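Local coordinates for uncharacterized protein DR_0571 (Deinococcus radiodurans R1, PDB 3C4N) that binds ADP in this crystal and is probably an FAD-dependent oxidoreductase whose reaction is not established, at residues Glu34-Arg46 against Leu55-Glu68. Sequence-based numbering, arbitrary orientation.
Sequences EEAFDIVVIGAGR and LRQLAPGRSLLLVE. With ADP (adenosine-5'-diphosphate), chain C.
Ile39 and Val41 meet Leu64 on the helix-covered face of two parallel strands, 39-42 and 64-67. Leu64 CD1 reaches both neighbours, lying 3.7 Å from Val41 CG2 and a similar distance from Ile39 CG2, while Leu55 CD1 comes down on Ile39 from helix 46-58. Farther along, Leu66 sends CD2 to Val41 CG1 and CD1 to Ala44 CB. On the other face, Leu65 and Phe37 make a CH-pi contact, with Leu65 CG over the centre of the Phe37 ring, 3.8 Å above its plane. With chi1 at -156°, the Leu65 side chain swings away from its own backbone N and lays CD1 near Phe37 CE1 and CZ. An alanine in place of Phe37 would take away the ring and is likely to leave Leu65 CB, CG and CD1 without the face they rest on. Between the faces the backbones bond in parallel register: Val67 N gives to Val41 O at 2.9 Å, and Gly43 N to Val67 O at 2.8 Å. At the corner where the chain turns, Asp38 N donates to Ser63 OG (3.1 Å, 162°), and Ser63 N returns a weak bond to Asp38 OD2. At the opposite end Ala44 N donates a hydrogen bond to Glu68 OE2 at 3.0 Å, nearly in line with the carboxylate C-O bond, while Glu68 OE1 takes the amide of Gly70. The carboxylate, thus held by two backbone amides, is set beside the ADP ribose. Gly43 packs its CA 3.1 Å from ADP O4', where a CB would clash. This is the beta-alpha-beta start of a Rossmann-type dinucleotide fold: the paired apolar strands carry a glycine turn and an acid at their C-terminal ends, where the nucleotide sits.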
ATOM      1  N   GLU A  34       0.960 -22.957   3.593  1.00 61.64           N
ATOM      2  CA  GLU A  34      -0.137 -22.120   4.167  1.00 58.89           C
ATOM      3  C   GLU A  34      -0.869 -21.368   3.051  1.00 56.06           C
ATOM      4  O   GLU A  34      -1.237 -21.970   2.038  1.00 52.73           O
ATOM      5  CB  GLU A  34       0.454 -21.134   5.183  1.00 60.64           C
ATOM      6  CG  GLU A  34      -0.224 -21.143   6.563  1.00 60.77           C
ATOM      7  CD  GLU A  34      -0.342 -22.545   7.170  1.00 63.75           C
ATOM      8  OE1 GLU A  34      -1.241 -23.305   6.742  1.00 59.52           O
ATOM      9  OE2 GLU A  34       0.466 -22.885   8.069  1.00 52.39           O
ATOM     10  N   GLU A  35      -1.079 -20.062   3.245  1.00 54.39           N
ATOM     11  CA  GLU A  35      -1.764 -19.218   2.255  1.00 49.96           C
ATOM     12  C   GLU A  35      -0.955 -19.230   0.959  1.00 43.54           C
ATOM     13  O   GLU A  35       0.268 -19.361   0.987  1.00 45.15           O
ATOM     14  CB  GLU A  35      -1.915 -17.785   2.790  1.00 52.56           C
ATOM     15  CG  GLU A  35      -2.729 -16.842   1.896  1.00 58.17           C
ATOM     16  CD  GLU A  35      -3.075 -15.509   2.580  1.00 60.25           C
ATOM     17  OE1 GLU A  35      -3.925 -15.496   3.506  1.00 54.51           O
ATOM     18  OE2 GLU A  35      -2.489 -14.471   2.194  1.00 61.95           O
ATOM     19  N   ALA A  36      -1.632 -19.100  -0.177  1.00 33.31           N
ATOM     20  CA  ALA A  36      -0.940 -19.140  -1.458  1.00 29.45           C
ATOM     21  C   ALA A  36      -1.458 -18.127  -2.473  1.00 30.72           C
ATOM     22  O   ALA A  36      -2.610 -17.705  -2.405  1.00 35.87           O
ATOM     23  CB  ALA A  36      -1.030 -20.545  -2.040  1.00 22.67           C
ATOM     24  N   PHE A  37      -0.594 -17.748  -3.416  1.00 25.91           N
ATOM     25  CA  PHE A  37      -0.937 -16.795  -4.473  1.00 17.66           C
ATOM     26  C   PHE A  37      -0.500 -17.351  -5.825  1.00 22.79           C
ATOM     27  O   PHE A  37       0.429 -18.153  -5.910  1.00 25.06           O
ATOM     28  CB  PHE A  37      -0.243 -15.451  -4.233  1.00 17.68           C
ATOM     29  CG  PHE A  37      -0.615 -14.810  -2.939  1.00 18.29           C
ATOM     30  CD1 PHE A  37      -0.065 -15.257  -1.747  1.00 17.70           C
ATOM     31  CD2 PHE A  37      -1.563 -13.801  -2.901  1.00 13.53           C
ATOM     32  CE1 PHE A  37      -0.456 -14.708  -0.532  1.00 22.49           C
ATOM     33  CE2 PHE A  37      -1.962 -13.246  -1.691  1.00 21.57           C
ATOM     34  CZ  PHE A  37      -1.408 -13.701  -0.504  1.00 18.35           C
ATOM     35  N   ASP A  38      -1.164 -16.940  -6.892  1.00 18.56           N
ATOM     36  CA  ASP A  38      -0.769 -17.439  -8.191  1.00 21.39           C
ATOM     37  C   ASP A  38       0.544 -16.795  -8.610  1.00 20.41           C
ATOM     38  O   ASP A  38       1.411 -17.443  -9.199  1.00 25.36           O
ATOM     39  CB  ASP A  38      -1.841 -17.145  -9.243  1.00 27.09           C
ATOM     40  CG  ASP A  38      -3.128 -17.898  -8.983  1.00 30.45           C
ATOM     41  OD1 ASP A  38      -3.052 -19.047  -8.479  1.00 37.05           O
ATOM     42  OD2 ASP A  38      -4.212 -17.354  -9.286  1.00 33.46           O
ATOM     43  N   ILE A  39       0.693 -15.520  -8.276  1.00 16.51           N
ATOM     44  CA  ILE A  39       1.872 -14.774  -8.653  1.00 12.66           C
ATOM     45  C   ILE A  39       2.424 -13.932  -7.524  1.00 15.18           C
ATOM     46  O   ILE A  39       1.683 -13.217  -6.867  1.00 18.68           O
ATOM     47  CB  ILE A  39       1.548 -13.820  -9.799  1.00 17.51           C
ATOM     48  CG1 ILE A  39       1.003 -14.589 -10.998  1.00 19.19           C
ATOM     49  CG2 ILE A  39       2.785 -13.050 -10.193  1.00 14.67           C
ATOM     50  CD1 ILE A  39       0.397 -13.674 -12.041  1.00 16.94           C
ATOM     51  N   VAL A  40       3.728 -14.012  -7.289  1.00 17.75           N
ATOM     52  CA  VAL A  40       4.328 -13.186  -6.249  1.00 18.63           C
ATOM     53  C   VAL A  40       5.434 -12.330  -6.878  1.00 14.61           C
ATOM     54  O   VAL A  40       6.355 -12.840  -7.512  1.00 17.07           O
ATOM     55  CB  VAL A  40       4.882 -14.058  -5.076  1.00 19.22           C
ATOM     56  CG1 VAL A  40       5.683 -13.203  -4.107  1.00 17.66           C
ATOM     57  CG2 VAL A  40       3.731 -14.700  -4.331  1.00 15.05           C
ATOM     58  N   VAL A  41       5.317 -11.019  -6.733  1.00  7.99           N
ATOM     59  CA  VAL A  41       6.318 -10.115  -7.273  1.00  6.15           C
ATOM     60  C   VAL A  41       7.127  -9.524  -6.116  1.00 12.09           C
ATOM     61  O   VAL A  41       6.572  -8.881  -5.215  1.00  7.34           O
ATOM     62  CB  VAL A  41       5.673  -8.956  -8.093  1.00  8.58           C
ATOM     63  CG1 VAL A  41       6.744  -7.993  -8.603  1.00  1.53           C
ATOM     64  CG2 VAL A  41       4.883  -9.512  -9.265  1.00  9.09           C
ATOM     65  N   ILE A  42       8.441  -9.760  -6.147  1.00 15.01           N
ATOM     66  CA  ILE A  42       9.363  -9.266  -5.120  1.00 17.45           C
ATOM     67  C   ILE A  42      10.037  -8.009  -5.647  1.00 13.71           C
ATOM     68  O   ILE A  42      10.760  -8.055  -6.640  1.00 13.49           O
ATOM     69  CB  ILE A  42      10.454 -10.315  -4.788  1.00 20.67           C
ATOM     70  CG1 ILE A  42       9.780 -11.639  -4.391  1.00 20.87           C
ATOM     71  CG2 ILE A  42      11.379  -9.781  -3.670  1.00 16.43           C
ATOM     72  CD1 ILE A  42      10.734 -12.802  -4.225  1.00 18.11           C
ATOM     73  N   GLY A  43       9.789  -6.886  -4.982  1.00 12.91           N
ATOM     74  CA  GLY A  43      10.380  -5.625  -5.401  1.00 14.40           C
ATOM     75  C   GLY A  43       9.361  -4.656  -5.976  1.00 18.77           C
ATOM     76  O   GLY A  43       8.735  -4.931  -7.008  1.00 18.42           O
ATOM     77  N   ALA A  44       9.182  -3.514  -5.321  1.00 12.22           N
ATOM     78  CA  ALA A  44       8.220  -2.551  -5.817  1.00 11.87           C
ATOM     79  C   ALA A  44       8.850  -1.310  -6.444  1.00 10.78           C
ATOM     80  O   ALA A  44       8.273  -0.230  -6.394  1.00 16.01           O
ATOM     81  CB  ALA A  44       7.237  -2.152  -4.700  1.00  3.43           C
ATOM     82  N   GLY A  45      10.029  -1.464  -7.037  1.00 14.52           N
ATOM     83  CA  GLY A  45      10.680  -0.338  -7.698  1.00 15.26           C
ATOM     84  C   GLY A  45      10.077  -0.191  -9.087  1.00 13.50           C
ATOM     85  O   GLY A  45       9.042  -0.794  -9.343  1.00 16.35           O
ATOM     86  N   ARG A  46      10.699   0.577  -9.981  1.00  5.29           N
ATOM     87  CA  ARG A  46      10.156   0.761 -11.330  1.00 12.50           C
ATOM     88  C   ARG A  46       9.833  -0.552 -12.054  1.00  9.71           C
ATOM     89  O   ARG A  46       8.780  -0.688 -12.662  1.00 15.89           O
ATOM     90  CB  ARG A  46      11.122   1.588 -12.198  1.00 12.58           C
ATOM     91  CG  ARG A  46      12.359   0.821 -12.652  1.00 14.77           C
ATOM     92  CD  ARG A  46      13.420   1.716 -13.281  1.00 26.87           C
ATOM     93  NE  ARG A  46      12.887   2.590 -14.325  1.00 23.00           N
ATOM     94  CZ  ARG A  46      13.543   3.640 -14.805  1.00 21.83           C
ATOM     95  NH1 ARG A  46      13.003   4.403 -15.742  1.00 16.68           N
ATOM     96  NH2 ARG A  46      14.747   3.928 -14.338  1.00 27.93           N
ATOM     97  N   LEU A  55       0.644  -7.268 -15.107  1.00 10.41           N
ATOM     98  CA  LEU A  55       0.068  -8.564 -14.803  1.00 12.68           C
ATOM     99  C   LEU A  55      -1.371  -8.419 -14.317  1.00 11.94           C
ATOM    100  O   LEU A  55      -2.205  -9.287 -14.583  1.00 16.27           O
ATOM    101  CB  LEU A  55       0.903  -9.306 -13.761  1.00 11.29           C
ATOM    102  CG  LEU A  55       2.160  -9.956 -14.339  1.00 13.65           C
ATOM    103  CD1 LEU A  55       3.066 -10.416 -13.197  1.00  7.72           C
ATOM    104  CD2 LEU A  55       1.757 -11.139 -15.234  1.00  6.94           C
ATOM    105  N   ARG A  56      -1.674  -7.326 -13.621  1.00  9.38           N
ATOM    106  CA  ARG A  56      -3.037  -7.116 -13.130  1.00 14.87           C
ATOM    107  C   ARG A  56      -3.992  -6.873 -14.287  1.00 19.89           C
ATOM    108  O   ARG A  56      -5.180  -7.173 -14.189  1.00 25.47           O
ATOM    109  CB  ARG A  56      -3.120  -5.926 -12.160  1.00 12.25           C
ATOM    110  CG  ARG A  56      -2.392  -6.122 -10.828  1.00 20.87           C
ATOM    111  CD  ARG A  56      -2.810  -7.404 -10.141  1.00 15.29           C
ATOM    112  NE  ARG A  56      -4.244  -7.459  -9.884  1.00 14.05           N
ATOM    113  CZ  ARG A  56      -4.886  -8.566  -9.527  1.00 16.05           C
ATOM    114  NH1 ARG A  56      -4.225  -9.705  -9.388  1.00 22.16           N
ATOM    115  NH2 ARG A  56      -6.189  -8.545  -9.304  1.00 17.34           N
ATOM    116  N   GLN A  57      -3.479  -6.322 -15.381  1.00 21.23           N
ATOM    117  CA  GLN A  57      -4.332  -6.072 -16.530  1.00 24.36           C
ATOM    118  C   GLN A  57      -4.349  -7.241 -17.508  1.00 21.48           C
ATOM    119  O   GLN A  57      -5.350  -7.469 -18.189  1.00 22.47           O
ATOM    120  CB  GLN A  57      -3.909  -4.788 -17.237  1.00 24.75           C
ATOM    121  CG  GLN A  57      -4.123  -3.569 -16.376  1.00 38.82           C
ATOM    122  CD  GLN A  57      -3.994  -2.285 -17.149  1.00 46.00           C
ATOM    123  OE1 GLN A  57      -3.046  -2.108 -17.917  1.00 43.84           O
ATOM    124  NE2 GLN A  57      -4.943  -1.371 -16.949  1.00 40.79           N
ATOM    125  N   LEU A  58      -3.247  -7.986 -17.564  1.00 15.90           N
ATOM    126  CA  LEU A  58      -3.150  -9.138 -18.455  1.00 16.34           C
ATOM    127  C   LEU A  58      -3.812 -10.387 -17.853  1.00 19.74           C
ATOM    128  O   LEU A  58      -4.447 -11.163 -18.568  1.00 24.84           O
ATOM    129  CB  LEU A  58      -1.680  -9.415 -18.805  1.00 13.85           C
ATOM    130  CG  LEU A  58      -1.064  -8.392 -19.773  1.00 20.87           C
ATOM    131  CD1 LEU A  58       0.456  -8.427 -19.733  1.00  6.54           C
ATOM    132  CD2 LEU A  58      -1.579  -8.687 -21.181  1.00 20.49           C
ATOM    133  N   ALA A  59      -3.677 -10.569 -16.540  1.00 21.20           N
ATOM    134  CA  ALA A  59      -4.261 -11.719 -15.854  1.00 19.41           C
ATOM    135  C   ALA A  59      -4.974 -11.305 -14.570  1.00 23.33           C
ATOM    136  O   ALA A  59      -4.604 -11.733 -13.477  1.00 26.64           O
ATOM    137  CB  ALA A  59      -3.176 -12.735 -15.538  1.00 15.95           C
ATOM    138  N   PRO A  60      -6.037 -10.496 -14.692  1.00 24.69           N
ATOM    139  CA  PRO A  60      -6.783 -10.034 -13.519  1.00 20.23           C
ATOM    140  C   PRO A  60      -7.350 -11.162 -12.663  1.00 16.33           C
ATOM    141  O   PRO A  60      -7.598 -10.974 -11.471  1.00 24.08           O
ATOM    142  CB  PRO A  60      -7.867  -9.149 -14.134  1.00 22.76           C
ATOM    143  CG  PRO A  60      -8.179  -9.849 -15.407  1.00 26.35           C
ATOM    144  CD  PRO A  60      -6.802 -10.254 -15.930  1.00 30.77           C
ATOM    145  N   GLY A  61      -7.533 -12.335 -13.264  1.00 18.03           N
ATOM    146  CA  GLY A  61      -8.080 -13.466 -12.531  1.00 16.30           C
ATOM    147  C   GLY A  61      -7.045 -14.253 -11.754  1.00 29.28           C
ATOM    148  O   GLY A  61      -7.370 -15.227 -11.073  1.00 31.07           O
ATOM    149  N   ARG A  62      -5.791 -13.829 -11.860  1.00 28.74           N
ATOM    150  CA  ARG A  62      -4.697 -14.499 -11.165  1.00 25.50           C
ATOM    151  C   ARG A  62      -4.208 -13.646 -10.000  1.00 23.10           C
ATOM    152  O   ARG A  62      -3.618 -12.588 -10.202  1.00 25.53           O
ATOM    153  CB  ARG A  62      -3.559 -14.778 -12.154  1.00 30.25           C
ATOM    154  CG  ARG A  62      -3.944 -15.794 -13.216  1.00 27.86           C
ATOM    155  CD  ARG A  62      -4.186 -17.144 -12.560  1.00 37.38           C
ATOM    156  NE  ARG A  62      -5.285 -17.894 -13.165  1.00 46.82           N
ATOM    157  CZ  ARG A  62      -5.332 -18.274 -14.437  1.00 48.85           C
ATOM    158  NH1 ARG A  62      -6.377 -18.958 -14.887  1.00 52.36           N
ATOM    159  NH2 ARG A  62      -4.342 -17.966 -15.263  1.00 54.27           N
ATOM    160  N   SER A  63      -4.481 -14.100  -8.781  1.00 18.33           N
ATOM    161  CA  SER A  63      -4.071 -13.373  -7.589  1.00 16.86           C
ATOM    162  C   SER A  63      -2.572 -13.081  -7.650  1.00 21.93           C
ATOM    163  O   SER A  63      -1.783 -13.923  -8.105  1.00 21.92           O
ATOM    164  CB  SER A  63      -4.409 -14.184  -6.328  1.00 12.58           C
ATOM    165  OG  SER A  63      -3.807 -15.468  -6.339  1.00 17.75           O
ATOM    166  N   LEU A  64      -2.194 -11.883  -7.206  1.00 15.59           N
ATOM    167  CA  LEU A  64      -0.798 -11.448  -7.203  1.00 18.05           C
ATOM    168  C   LEU A  64      -0.468 -10.715  -5.914  1.00 13.91           C
ATOM    169  O   LEU A  64      -1.251  -9.889  -5.467  1.00 23.49           O
ATOM    170  CB  LEU A  64      -0.529 -10.524  -8.399  1.00 13.68           C
ATOM    171  CG  LEU A  64       0.833  -9.820  -8.452  1.00 17.75           C
ATOM    172  CD1 LEU A  64       1.212  -9.576  -9.916  1.00 15.63           C
ATOM    173  CD2 LEU A  64       0.788  -8.501  -7.672  1.00  7.10           C
ATOM    174  N   LEU A  65       0.679 -11.024  -5.317  1.00 14.25           N
ATOM    175  CA  LEU A  65       1.106 -10.380  -4.069  1.00 16.82           C
ATOM    176  C   LEU A  65       2.391  -9.581  -4.334  1.00 13.56           C
ATOM    177  O   LEU A  65       3.369 -10.128  -4.829  1.00 18.24           O
ATOM    178  CB  LEU A  65       1.389 -11.445  -2.996  1.00 21.59           C
ATOM    179  CG  LEU A  65       1.315 -11.125  -1.491  1.00 23.65           C
ATOM    180  CD1 LEU A  65       2.385 -11.939  -0.768  1.00 25.14           C
ATOM    181  CD2 LEU A  65       1.530  -9.661  -1.221  1.00 18.44           C
ATOM    182  N   LEU A  66       2.386  -8.296  -4.005  1.00 15.05           N
ATOM    183  CA  LEU A  66       3.559  -7.452  -4.208  1.00 18.36           C
ATOM    184  C   LEU A  66       4.286  -7.302  -2.865  1.00 19.16           C
ATOM    185  O   LEU A  66       3.690  -6.856  -1.873  1.00 16.44           O
ATOM    186  CB  LEU A  66       3.136  -6.065  -4.726  1.00 19.21           C
ATOM    187  CG  LEU A  66       3.969  -5.362  -5.796  1.00 18.52           C
ATOM    188  CD1 LEU A  66       3.913  -3.861  -5.578  1.00  8.14           C
ATOM    189  CD2 LEU A  66       5.415  -5.844  -5.751  1.00 24.54           C
ATOM    190  N   VAL A  67       5.564  -7.680  -2.829  1.00 18.45           N
ATOM    191  CA  VAL A  67       6.347  -7.581  -1.594  1.00 22.67           C
ATOM    192  C   VAL A  67       7.520  -6.626  -1.735  1.00 20.03           C
ATOM    193  O   VAL A  67       8.332  -6.729  -2.654  1.00 18.94           O
ATOM    194  CB  VAL A  67       6.901  -8.956  -1.140  1.00 19.14           C
ATOM    195  CG1 VAL A  67       7.496  -8.850   0.281  1.00 11.87           C
ATOM    196  CG2 VAL A  67       5.801  -9.977  -1.170  1.00 15.98           C
ATOM    197  N   GLU A  68       7.597  -5.700  -0.795  1.00  7.92           N
ATOM    198  CA  GLU A  68       8.635  -4.704  -0.794  1.00  4.04           C
ATOM    199  C   GLU A  68       9.177  -4.566   0.624  1.00  8.74           C
ATOM    200  O   GLU A  68       8.404  -4.507   1.578  1.00 14.22           O
ATOM    201  CB  GLU A  68       8.021  -3.405  -1.288  1.00  8.35           C
ATOM    202  CG  GLU A  68       8.775  -2.194  -0.910  1.00 18.48           C
ATOM    203  CD  GLU A  68      10.134  -2.155  -1.532  1.00 20.75           C
ATOM    204  OE1 GLU A  68      11.044  -1.617  -0.868  1.00 21.04           O
ATOM    205  OE2 GLU A  68      10.289  -2.643  -2.679  1.00 22.25           O
TER
HETATM  206  PB  ADP C 411      14.659  -1.639 -10.044  1.00 25.71           P
HETATM  207  O1B ADP C 411      15.173  -2.738 -10.861  1.00 19.79           O
HETATM  208  O2B ADP C 411      13.166  -1.257 -10.475  1.00 30.48           O
HETATM  209  O3B ADP C 411      15.606  -0.339 -10.190  1.00 33.15           O
HETATM  210  PA  ADP C 411      14.930  -0.988  -7.490  1.00 19.51           P
HETATM  211  O1A ADP C 411      16.322  -1.161  -7.033  1.00 20.72           O
HETATM  212  O2A ADP C 411      14.760   0.501  -8.102  1.00 16.15           O
HETATM  213  O3A ADP C 411      14.538  -2.118  -8.560  1.00 33.91           O
HETATM  214  O5' ADP C 411      13.838  -1.314  -6.368  1.00 23.42           O
HETATM  215  C5' ADP C 411      13.541  -2.674  -6.444  1.00  1.38           C
HETATM  216  C4' ADP C 411      12.929  -3.156  -5.155  1.00 21.87           C
HETATM  217  O4' ADP C 411      13.089  -4.463  -4.544  1.00 20.34           O
HETATM  218  C3' ADP C 411      13.613  -2.155  -4.276  1.00 23.76           C
HETATM  219  O3' ADP C 411      12.899  -0.919  -4.298  1.00 29.30           O
HETATM  220  C2' ADP C 411      13.664  -2.813  -2.895  1.00 19.30           C
HETATM  221  O2' ADP C 411      13.007  -1.981  -1.924  1.00 34.85           O
HETATM  222  C1' ADP C 411      12.972  -4.185  -3.124  1.00 19.31           C
HETATM  223  N9  ADP C 411      13.644  -5.308  -2.553  1.00 21.28           N
HETATM  224  C8  ADP C 411      15.021  -5.557  -2.671  1.00 28.02           C
HETATM  225  N7  ADP C 411      15.321  -6.654  -1.998  1.00 21.84           N
HETATM  226  C5  ADP C 411      14.185  -7.177  -1.465  1.00 19.81           C
HETATM  227  C6  ADP C 411      13.845  -8.365  -0.766  1.00 18.33           C
HETATM  228  N6  ADP C 411      14.731  -9.462  -0.734  1.00 15.62           N
HETATM  229  N1  ADP C 411      12.568  -8.543  -0.359  1.00 18.42           N
HETATM  230  C2  ADP C 411      11.618  -7.649  -0.629  1.00 16.54           C
HETATM  231  N3  ADP C 411      11.849  -6.586  -1.309  1.00 19.53           N
HETATM  232  C4  ADP C 411      13.112  -6.316  -1.835  1.00 18.48           C